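Local coordinates for SusD-like carbohydrate binding protein BF1063 (PDB 3I4G) that probably binds carbohydrate at the outer membrane of Bacteroides fragilis as a SusD-like protein, at residues A[94-99]-A[132-136]; A[139-143]-A[511-516]; A[155-160]-A[522-526]. One frame throughout, in Å; residues are numbered along the deposited sequence.

Interaction 1 of 3, residues A[94-99]-A[132-136]; sequences TSYKRI and QYFYL. With EDO (1,2-ethanediol), chain G.
Ile99 and Tyr96 of helix 86-109 pack against Tyr133, Gln132 and Leu136 of helix 116-139 in a buried, nearly antiparallel helix-helix contact, part of the helical core for which SusD-like proteins are known. The axes of the two short segments pass 9.9 Å apart with their directions at 155°. Each helix lends a methyl to a tyrosine of the other in a CH-pi contact. Ile99 CD1 sits over one face of the Tyr133 ring, 3.7 Å from its centroid, and Leu136 CD1 lies over a face of Tyr96, 4.1 Å from that centroid. Branched aliphatic residues suit these places because a terminal methyl can rest on the ring while the phenol oxygen reaches past it: Tyr96 OH bonds to Pro144 O, Tyr133 OH to Val146 O. On the polar side the Gln132 chain folds back at chi2 (-55°), which brings OE1 near the edge of the Arg98 guanidinium. The bond from Arg98 NH1 to Gln132 OE1 is weak, 3.1 Å at 141°; NH1 also forms a salt bridge with Asp46. Arg98 NE bonds to Leu31 O, and NH2 to Tyr32 O and an ethanediol, probably from the crystallisation liquor. A water donates to Gln132 OE1 (2.9 Å) and to Thr94 OG1, itself hydrogen-bonded to Arg90 O. Around the pair, helix 163-180 packs on Tyr133, and the loop bearing Trp47 lies against Gln132.

Interaction 2 of 3, residues A[139-143]-A[511-516]; sequences YFKNV and YTWPIP
An aromatic cluster of Tyr139, Phe140 and Trp513 joins the C-terminal end of helix 116-139 to the loop that leads into helix 517-522. Trp513 uses its indole in two ways. Its six-membered ring makes an offset stack with Tyr139, planes at 11° and centroids 4.8 Å apart, and Tyr139 CB comes down over the same ring, 3.6 Å from its centroid. Toward Phe140 the indole turns an edge, CE3 and CZ3 approaching the phenyl face in a T-shaped pair at 83°. A broad, flat tryptophan suits this place because it can offer a face and an edge at once. Its backbone is held too: Trp513 N donates to Tyr139 O (2.8 Å). A water donates to both Phe140 O and Trp513 O, satisfying two carbonyls beside the rings. Lys141 leaves the helix with positive phi, and its extended chain carries NZ to Tyr511 O, a weak bond of 3.3 Å backed by a bridging water. Trp92 of helix 86-109 meets Phe140 edge-to-face and touches Val143, Ile515 and Pro516, while Tyr455 OH of helix 454-461 is hydrogen-bonded to Trp513 NE1 and helix 163-180 flanks Lys141 and Val143.

Interaction 3 of 3, residues A[155-160]-A[522-526]; sequences ANNVTK and INPNL. With EDO (1,2-ethanediol), chain J.
Two backbones without helix or strand pairing, apart from a short 3-10 turn at 524-525, run in the same general direction, Asn156 lying nearest Asn523 and Thr159 nearest Asn525, with their CA atoms 5.3 and 5.4 Å apart. Asn523, the first residue to leave the helical conformation after 517-522, does most of the polar work. With CG anti to the backbone N (chi1 -174°), its amide is carried across to the other loop, where ND2 donates to Val158 O over 2.9 Å at 159°, the acceptor close to the amide plane. The other end of that amide turns back: OD1 accepts from Asn525 N at 2.9 Å, an Asx turn. Asparagine suits the spot because one short side chain can close its own turn and still reach a partner loop. Asn525 ND2 adds a weak bond to the same Val158 O. A water donates to Ala155 O, accepts from Asn523 ND2 and is hydrogen-bonded to O1 of an ethanediol. Lys160 CG crosses over Leu526 CD2 at 3.6 Å, and Lys160 NZ reaches Leu526 O through a water. The contact lies at the surface, between the loop linking helices 152-155 and 163-180 and the chain end after helix 517-522, with Pro144 touching both Val158 and Leu526.

Overall arrangement
The three contacts lie on one side of the chain's centre, 13 to 16 Å apart between centres, and go from the buried helix pair of interaction 1 to the surface loops of interaction 3. Interactions 1 and 2 share helix 116-139 and touch: Leu136 O is 3.0 Å from Lys141 N, a probable hydrogen bond, and Tyr96 packs on Val143. Interaction 2 meets interaction 3 where Ile515 touches Lys160 and Leu526. Interaction 1 closes first along the chain; the segments of the other two alternate, each pairing an early loop with one more than 360 residues later. The C-terminal tail, on both sides of helix 517-522, is thereby fastened to the N-terminal helical region.

Interaction 1 of 3, residues A[94-99]-A[132-136]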
loop_
_atom_site.group_PDB
_atom_site.type_symbol
_atom_site.label_atom_id
_atom_site.label_comp_id
_atom_site.label_asym_id
_atom_site.label_seq_id
_atom_site.Cartn_x
_atom_site.Cartn_y
_atom_site.Cartn_z
ATOM N N THR A 94 -17.405 -2.019 -2.031
ATOM C CA THR A 94 -17.036 -1.811 -0.637
ATOM C C THR A 94 -16.918 -0.312 -0.354
ATOM O O THR A 94 -17.284 0.150 0.755
ATOM C CB THR A 94 -15.757 -2.550 -0.235
ATOM O OG1 THR A 94 -14.654 -2.075 -1.013
ATOM C CG2 THR A 94 -15.929 -4.061 -0.397
ATOM N N SER A 95 -16.452 0.471 -1.315
ATOM C CA SER A 95 -16.367 1.928 -1.133
ATOM C C SER A 95 -17.732 2.523 -0.893
ATOM O O SER A 95 -17.951 3.248 0.072
ATOM C CB SER A 95 -15.755 2.598 -2.354
ATOM O OG SER A 95 -14.410 2.153 -2.603
ATOM N N TYR A 96 -18.657 2.249 -1.802
ATOM C CA TYR A 96 -20.000 2.847 -1.721
ATOM C C TYR A 96 -20.792 2.286 -0.563
ATOM O O TYR A 96 -21.661 2.986 -0.010
ATOM C CB TYR A 96 -20.712 2.768 -3.092
ATOM C CG TYR A 96 -20.250 3.870 -4.017
ATOM C CD1 TYR A 96 -20.586 5.189 -3.758
ATOM C CD2 TYR A 96 -19.448 3.618 -5.126
ATOM C CE1 TYR A 96 -20.138 6.242 -4.585
ATOM C CE2 TYR A 96 -19.023 4.623 -5.958
ATOM C CZ TYR A 96 -19.370 5.944 -5.686
ATOM O OH TYR A 96 -18.967 6.966 -6.534
ATOM N N LYS A 97 -20.529 1.057 -0.156
ATOM C CA LYS A 97 -21.172 0.517 1.054
ATOM C C LYS A 97 -20.720 1.343 2.266
ATOM O O LYS A 97 -21.560 1.807 3.047
ATOM C CB LYS A 97 -20.862 -0.957 1.266
ATOM C CG LYS A 97 -21.669 -1.617 2.364
ATOM C CD LYS A 97 -21.619 -3.128 2.296
ATOM C CE LYS A 97 -22.622 -3.765 3.265
ATOM N N ARG A 98 -19.414 1.563 2.435
ATOM C CA ARG A 98 -18.957 2.344 3.548
ATOM C C ARG A 98 -19.465 3.793 3.430
ATOM O O ARG A 98 -19.931 4.348 4.427
ATOM C CB ARG A 98 -17.434 2.352 3.659
ATOM C CG ARG A 98 -17.036 3.330 4.718
ATOM C CD ARG A 98 -15.597 3.433 4.999
ATOM N NE ARG A 98 -15.078 2.355 5.824
ATOM C CZ ARG A 98 -14.249 1.427 5.402
ATOM N NH1 ARG A 98 -13.970 1.304 4.124
ATOM N NH2 ARG A 98 -13.746 0.571 6.263
ATOM N N ILE A 99 -19.439 4.380 2.239
ATOM C CA ILE A 99 -19.937 5.734 2.056
ATOM C C ILE A 99 -21.387 5.821 2.516
ATOM O O ILE A 99 -21.753 6.750 3.249
ATOM C CB ILE A 99 -19.777 6.169 0.596
ATOM C CG1 ILE A 99 -18.286 6.418 0.280
ATOM C CG2 ILE A 99 -20.630 7.438 0.290
ATOM C CD1 ILE A 99 -17.992 6.431 -1.231
ATOM N N GLN A 132 -12.702 7.039 1.181
ATOM C CA GLN A 132 -13.269 6.230 0.102
ATOM C C GLN A 132 -13.297 7.007 -1.189
ATOM O O GLN A 132 -12.956 6.459 -2.231
ATOM C CB GLN A 132 -14.678 5.749 0.482
ATOM C CG GLN A 132 -14.741 5.008 1.810
ATOM C CD GLN A 132 -13.792 3.837 1.880
ATOM O OE1 GLN A 132 -14.086 2.762 1.364
ATOM N NE2 GLN A 132 -12.644 4.031 2.548
ATOM N N TYR A 133 -13.710 8.276 -1.144
ATOM C CA TYR A 133 -13.705 9.105 -2.336
ATOM C C TYR A 133 -12.265 9.346 -2.832
ATOM O O TYR A 133 -12.052 9.445 -4.017
ATOM C CB TYR A 133 -14.471 10.416 -2.098
ATOM C CG TYR A 133 -15.948 10.181 -2.115
ATOM C CD1 TYR A 133 -16.577 9.827 -3.289
ATOM C CD2 TYR A 133 -16.714 10.261 -0.953
ATOM C CE1 TYR A 133 -17.924 9.573 -3.320
ATOM C CE2 TYR A 133 -18.084 10.045 -0.985
ATOM C CZ TYR A 133 -18.668 9.688 -2.171
ATOM O OH TYR A 133 -20.063 9.420 -2.267
ATOM N N PHE A 134 -11.290 9.435 -1.927
ATOM C CA PHE A 134 -9.898 9.593 -2.299
ATOM C C PHE A 134 -9.436 8.427 -3.163
ATOM O O PHE A 134 -8.832 8.640 -4.220
ATOM C CB PHE A 134 -9.028 9.729 -1.020
ATOM C CG PHE A 134 -7.563 9.529 -1.272
ATOM C CD1 PHE A 134 -6.763 10.557 -1.712
ATOM C CD2 PHE A 134 -6.994 8.282 -1.106
ATOM C CE1 PHE A 134 -5.453 10.356 -1.991
ATOM C CE2 PHE A 134 -5.661 8.069 -1.373
ATOM C CZ PHE A 134 -4.901 9.117 -1.826
ATOM N N TYR A 135 -9.715 7.221 -2.737
ATOM C CA TYR A 135 -9.335 6.064 -3.534
ATOM C C TYR A 135 -10.188 5.917 -4.818
ATOM O O TYR A 135 -9.653 5.646 -5.882
ATOM C CB TYR A 135 -9.375 4.789 -2.694
ATOM C CG TYR A 135 -8.347 4.711 -1.608
ATOM C CD1 TYR A 135 -7.014 4.505 -1.921
ATOM C CD2 TYR A 135 -8.689 4.790 -0.275
ATOM C CE1 TYR A 135 -6.061 4.447 -0.920
ATOM C CE2 TYR A 135 -7.753 4.741 0.719
ATOM C CZ TYR A 135 -6.433 4.577 0.377
ATOM O OH TYR A 135 -5.486 4.497 1.372
ATOM N N LEU A 136 -11.497 6.138 -4.737
ATOM C CA LEU A 136 -12.299 6.138 -5.964
ATOM C C LEU A 136 -11.774 7.129 -6.985
ATOM O O LEU A 136 -11.669 6.836 -8.180
ATOM C CB LEU A 136 -13.751 6.420 -5.642
ATOM C CG LEU A 136 -14.528 5.352 -4.879
ATOM C CD1 LEU A 136 -15.823 5.950 -4.392
ATOM C CD2 LEU A 136 -14.765 4.141 -5.754
HETATM C C1 EDO G . -10.664 -2.179 6.700
HETATM O O1 EDO G . -12.043 -1.837 6.400
HETATM C C2 EDO G . -10.326 -1.885 8.132
HETATM O O2 EDO G . -10.488 -0.477 8.404
HETATM O O HOH W 1 -13.358 0.029 0.787
#

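Interaction 2 of 3, residues A[139-143]-A[511-516]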
loop_
_atom_site.group_PDB
_atom_site.type_symbol
_atom_site.label_atom_id
_atom_site.label_comp_id
_atom_site.label_asym_id
_atom_site.label_seq_id
_atom_site.Cartn_x
_atom_site.Cartn_y
_atom_site.Cartn_z
ATOM N N TYR A 139 -8.560 6.134 -8.968
ATOM C CA TYR A 139 -8.571 5.058 -9.948
ATOM C C TYR A 139 -9.726 5.120 -10.938
ATOM O O TYR A 139 -9.498 5.023 -12.150
ATOM C CB TYR A 139 -8.538 3.713 -9.198
ATOM C CG TYR A 139 -7.306 3.562 -8.299
ATOM C CD1 TYR A 139 -6.035 3.639 -8.839
ATOM C CD2 TYR A 139 -7.424 3.356 -6.949
ATOM C CE1 TYR A 139 -4.926 3.511 -8.040
ATOM C CE2 TYR A 139 -6.317 3.212 -6.132
ATOM C CZ TYR A 139 -5.074 3.279 -6.702
ATOM O OH TYR A 139 -3.919 3.111 -5.938
ATOM N N PHE A 140 -10.967 5.245 -10.451
ATOM C CA PHE A 140 -12.106 5.433 -11.347
ATOM C C PHE A 140 -12.231 6.898 -11.815
ATOM O O PHE A 140 -12.776 7.175 -12.878
ATOM C CB PHE A 140 -13.401 5.029 -10.653
ATOM C CG PHE A 140 -13.487 3.585 -10.247
ATOM C CD1 PHE A 140 -13.833 2.599 -11.159
ATOM C CD2 PHE A 140 -13.271 3.208 -8.935
ATOM C CE1 PHE A 140 -13.975 1.290 -10.779
ATOM C CE2 PHE A 140 -13.394 1.872 -8.563
ATOM C CZ PHE A 140 -13.798 0.937 -9.494
ATOM N N LYS A 141 -11.775 7.833 -10.982
ATOM C CA LYS A 141 -11.658 9.265 -11.281
ATOM C C LYS A 141 -12.960 10.040 -11.273
ATOM O O LYS A 141 -13.109 10.915 -10.428
ATOM C CB LYS A 141 -10.862 9.513 -12.577
ATOM C CG LYS A 141 -9.454 8.903 -12.449
ATOM C CD LYS A 141 -8.490 9.419 -13.415
ATOM C CE LYS A 141 -7.130 8.812 -13.114
ATOM N NZ LYS A 141 -6.122 9.295 -14.074
ATOM N N ASN A 142 -13.877 9.746 -12.189
ATOM C CA ASN A 142 -15.124 10.502 -12.328
ATOM C C ASN A 142 -16.226 9.567 -11.875
ATOM O O ASN A 142 -16.552 8.620 -12.562
ATOM C CB ASN A 142 -15.281 10.946 -13.775
ATOM C CG ASN A 142 -14.031 11.600 -14.303
ATOM O OD1 ASN A 142 -13.514 12.551 -13.725
ATOM N ND2 ASN A 142 -13.516 11.074 -15.432
ATOM N N VAL A 143 -16.779 9.831 -10.704
ATOM C CA VAL A 143 -17.739 8.930 -10.062
ATOM C C VAL A 143 -18.797 9.739 -9.336
ATOM O O VAL A 143 -18.626 10.945 -9.092
ATOM C CB VAL A 143 -17.024 7.974 -9.049
ATOM C CG1 VAL A 143 -15.930 7.123 -9.766
ATOM C CG2 VAL A 143 -16.424 8.739 -7.880
ATOM N N TYR A 511 -4.620 4.275 -17.149
ATOM C CA TYR A 511 -4.597 5.232 -16.053
ATOM C C TYR A 511 -5.963 5.419 -15.390
ATOM O O TYR A 511 -6.036 6.036 -14.325
ATOM C CB TYR A 511 -4.040 6.604 -16.523
ATOM C CG TYR A 511 -2.538 6.557 -16.675
ATOM C CD1 TYR A 511 -1.732 6.490 -15.555
ATOM C CD2 TYR A 511 -1.934 6.624 -17.895
ATOM C CE1 TYR A 511 -0.373 6.456 -15.669
ATOM C CE2 TYR A 511 -0.535 6.580 -18.033
ATOM C CZ TYR A 511 0.215 6.513 -16.893
ATOM O OH TYR A 511 1.592 6.432 -16.958
ATOM N N THR A 512 -7.041 4.905 -15.999
ATOM C CA THR A 512 -8.373 5.046 -15.417
ATOM C C THR A 512 -9.066 3.686 -15.447
ATOM O O THR A 512 -9.100 3.012 -16.504
ATOM C CB THR A 512 -9.209 6.040 -16.210
ATOM O OG1 THR A 512 -8.538 7.305 -16.295
ATOM C CG2 THR A 512 -10.543 6.298 -15.514
ATOM N N TRP A 513 -9.630 3.260 -14.328
ATOM C CA TRP A 513 -10.413 2.030 -14.302
ATOM C C TRP A 513 -11.811 2.387 -14.818
ATOM O O TRP A 513 -12.340 3.424 -14.452
ATOM C CB TRP A 513 -10.560 1.476 -12.894
ATOM C CG TRP A 513 -9.305 1.109 -12.169
ATOM C CD1 TRP A 513 -8.026 1.067 -12.636
ATOM C CD2 TRP A 513 -9.255 0.607 -10.834
ATOM N NE1 TRP A 513 -7.169 0.638 -11.638
ATOM C CE2 TRP A 513 -7.907 0.330 -10.522
ATOM C CE3 TRP A 513 -10.238 0.352 -9.872
ATOM C CZ2 TRP A 513 -7.529 -0.146 -9.280
ATOM C CZ3 TRP A 513 -9.868 -0.070 -8.660
ATOM C CH2 TRP A 513 -8.530 -0.338 -8.364
ATOM N N PRO A 514 -12.423 1.506 -15.641
ATOM C CA PRO A 514 -13.798 1.752 -16.096
ATOM C C PRO A 514 -14.798 1.580 -14.951
ATOM O O PRO A 514 -14.541 0.860 -13.982
ATOM C CB PRO A 514 -14.015 0.673 -17.137
ATOM C CG PRO A 514 -13.146 -0.459 -16.657
ATOM C CD PRO A 514 -11.900 0.217 -16.095
ATOM N N ILE A 515 -15.942 2.246 -15.055
ATOM C CA ILE A 515 -17.011 2.023 -14.140
ATOM C C ILE A 515 -17.436 0.551 -14.266
ATOM O O ILE A 515 -17.560 0.052 -15.375
ATOM C CB ILE A 515 -18.215 2.924 -14.511
ATOM C CG1 ILE A 515 -17.901 4.421 -14.449
ATOM C CG2 ILE A 515 -19.406 2.623 -13.577
ATOM C CD1 ILE A 515 -17.485 4.926 -13.101
ATOM N N PRO A 516 -17.657 -0.140 -13.140
ATOM C CA PRO A 516 -18.039 -1.536 -13.274
ATOM C C PRO A 516 -19.274 -1.729 -14.157
ATOM O O PRO A 516 -20.220 -0.948 -14.093
ATOM C CB PRO A 516 -18.312 -1.959 -11.828
ATOM C CG PRO A 516 -17.451 -1.037 -11.008
ATOM C CD PRO A 516 -17.491 0.250 -11.737
HETATM O O HOH W 2 -14.041 5.536 -14.705
HETATM O O HOH W 3 -4.042 7.648 -13.017
#

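Interaction 3 of 3, residues A[155-160]-A[522-526]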
loop_
_atom_site.group_PDB
_atom_site.type_symbol
_atom_site.label_atom_id
_atom_site.label_comp_id
_atom_site.label_asym_id
_atom_site.label_seq_id
_atom_site.Cartn_x
_atom_site.Cartn_y
_atom_site.Cartn_z
ATOM N N ALA A 155 -30.229 5.934 -5.890
ATOM C CA ALA A 155 -28.853 5.494 -6.071
ATOM C C ALA A 155 -28.595 5.023 -7.509
ATOM O O ALA A 155 -27.471 5.125 -8.011
ATOM C CB ALA A 155 -28.526 4.388 -5.082
ATOM N N ASN A 156 -29.637 4.527 -8.178
ATOM C CA ASN A 156 -29.502 4.022 -9.553
ATOM C C ASN A 156 -29.576 5.120 -10.625
ATOM O O ASN A 156 -29.443 4.829 -11.821
ATOM C CB ASN A 156 -30.544 2.890 -9.791
ATOM C CG ASN A 156 -30.212 1.611 -9.016
ATOM O OD1 ASN A 156 -29.058 1.357 -8.645
ATOM N ND2 ASN A 156 -31.218 0.768 -8.826
ATOM N N ASN A 157 -29.730 6.381 -10.219
ATOM C CA ASN A 157 -29.832 7.501 -11.149
ATOM C C ASN A 157 -28.898 8.674 -10.882
ATOM O O ASN A 157 -29.011 9.722 -11.508
ATOM C CB ASN A 157 -31.299 7.974 -11.184
ATOM C CG ASN A 157 -32.188 7.002 -11.949
ATOM O OD1 ASN A 157 -32.087 6.900 -13.169
ATOM N ND2 ASN A 157 -33.017 6.261 -11.230
ATOM N N VAL A 158 -27.932 8.475 -9.997
ATOM C CA VAL A 158 -26.939 9.515 -9.736
ATOM C C VAL A 158 -26.070 9.785 -10.963
ATOM O O VAL A 158 -25.961 8.938 -11.850
ATOM C CB VAL A 158 -26.022 9.150 -8.537
ATOM C CG1 VAL A 158 -26.849 9.195 -7.249
ATOM C CG2 VAL A 158 -25.317 7.794 -8.750
ATOM N N THR A 159 -25.460 10.970 -11.018
ATOM C CA THR A 159 -24.575 11.380 -12.091
ATOM C C THR A 159 -23.125 11.411 -11.590
ATOM O O THR A 159 -22.900 11.407 -10.367
ATOM C CB THR A 159 -24.948 12.768 -12.615
ATOM O OG1 THR A 159 -24.930 13.693 -11.524
ATOM C CG2 THR A 159 -26.345 12.743 -13.244
ATOM N N LYS A 160 -22.169 11.407 -12.508
ATOM C CA LYS A 160 -20.760 11.497 -12.146
ATOM C C LYS A 160 -20.355 12.927 -11.781
ATOM O O LYS A 160 -20.881 13.905 -12.349
ATOM C CB LYS A 160 -19.862 11.063 -13.289
ATOM C CG LYS A 160 -20.009 9.642 -13.758
ATOM C CD LYS A 160 -19.064 9.408 -14.933
ATOM C CE LYS A 160 -19.157 8.002 -15.539
ATOM N NZ LYS A 160 -18.210 7.698 -16.643
ATOM N N ILE A 522 -27.177 -0.564 -15.011
ATOM C CA ILE A 522 -28.291 -0.034 -14.239
ATOM C C ILE A 522 -28.566 1.435 -14.508
ATOM O O ILE A 522 -29.707 1.868 -14.766
ATOM C CB ILE A 522 -27.982 -0.119 -12.739
ATOM C CG1 ILE A 522 -28.028 -1.567 -12.262
ATOM C CG2 ILE A 522 -28.975 0.719 -11.942
ATOM C CD1 ILE A 522 -27.488 -1.766 -10.875
ATOM N N ASN A 523 -27.488 2.197 -14.439
ATOM C CA ASN A 523 -27.539 3.647 -14.444
ATOM C C ASN A 523 -26.998 4.225 -15.739
ATOM O O ASN A 523 -25.785 4.245 -15.946
ATOM C CB ASN A 523 -26.714 4.128 -13.270
ATOM C CG ASN A 523 -26.782 5.628 -13.063
ATOM O OD1 ASN A 523 -27.268 6.388 -13.902
ATOM N ND2 ASN A 523 -26.308 6.053 -11.917
ATOM N N PRO A 524 -27.887 4.803 -16.573
ATOM C CA PRO A 524 -27.424 5.267 -17.870
ATOM C C PRO A 524 -26.448 6.429 -17.747
ATOM O O PRO A 524 -25.624 6.639 -18.656
ATOM C CB PRO A 524 -28.728 5.700 -18.569
ATOM C CG PRO A 524 -29.628 6.069 -17.472
ATOM C CD PRO A 524 -29.306 5.149 -16.343
ATOM N N ASN A 525 -26.481 7.124 -16.611
ATOM C CA ASN A 525 -25.560 8.244 -16.380
ATOM C C ASN A 525 -24.099 7.793 -16.171
ATOM O O ASN A 525 -23.174 8.611 -16.242
ATOM C CB ASN A 525 -25.997 9.077 -15.182
ATOM C CG ASN A 525 -27.394 9.612 -15.331
ATOM O OD1 ASN A 525 -27.700 10.236 -16.335
ATOM N ND2 ASN A 525 -28.241 9.387 -14.326
ATOM N N LEU A 526 -23.890 6.495 -15.930
ATOM C CA LEU A 526 -22.542 5.946 -15.737
ATOM C C LEU A 526 -22.010 5.206 -16.970
ATOM O O LEU A 526 -20.978 4.527 -16.903
ATOM C CB LEU A 526 -22.536 5.008 -14.531
ATOM C CG LEU A 526 -22.999 5.607 -13.216
ATOM C CD1 LEU A 526 -22.961 4.575 -12.121
ATOM C CD2 LEU A 526 -22.154 6.864 -12.860
HETATM C C1 EDO J . -22.839 4.604 -6.970
HETATM O O1 EDO J . -23.344 4.726 -8.299
HETATM C C2 EDO J . -23.669 5.430 -6.005
HETATM O O2 EDO J . -25.031 4.952 -5.944
HETATM O O HOH W 4 -25.640 4.253 -9.716
HETATM O O HOH W 5 -31.561 3.834 -13.747
HETATM O O HOH W 6 -18.578 5.206 -17.942
HETATM O O HOH W 7 -22.946 11.236 -15.243
#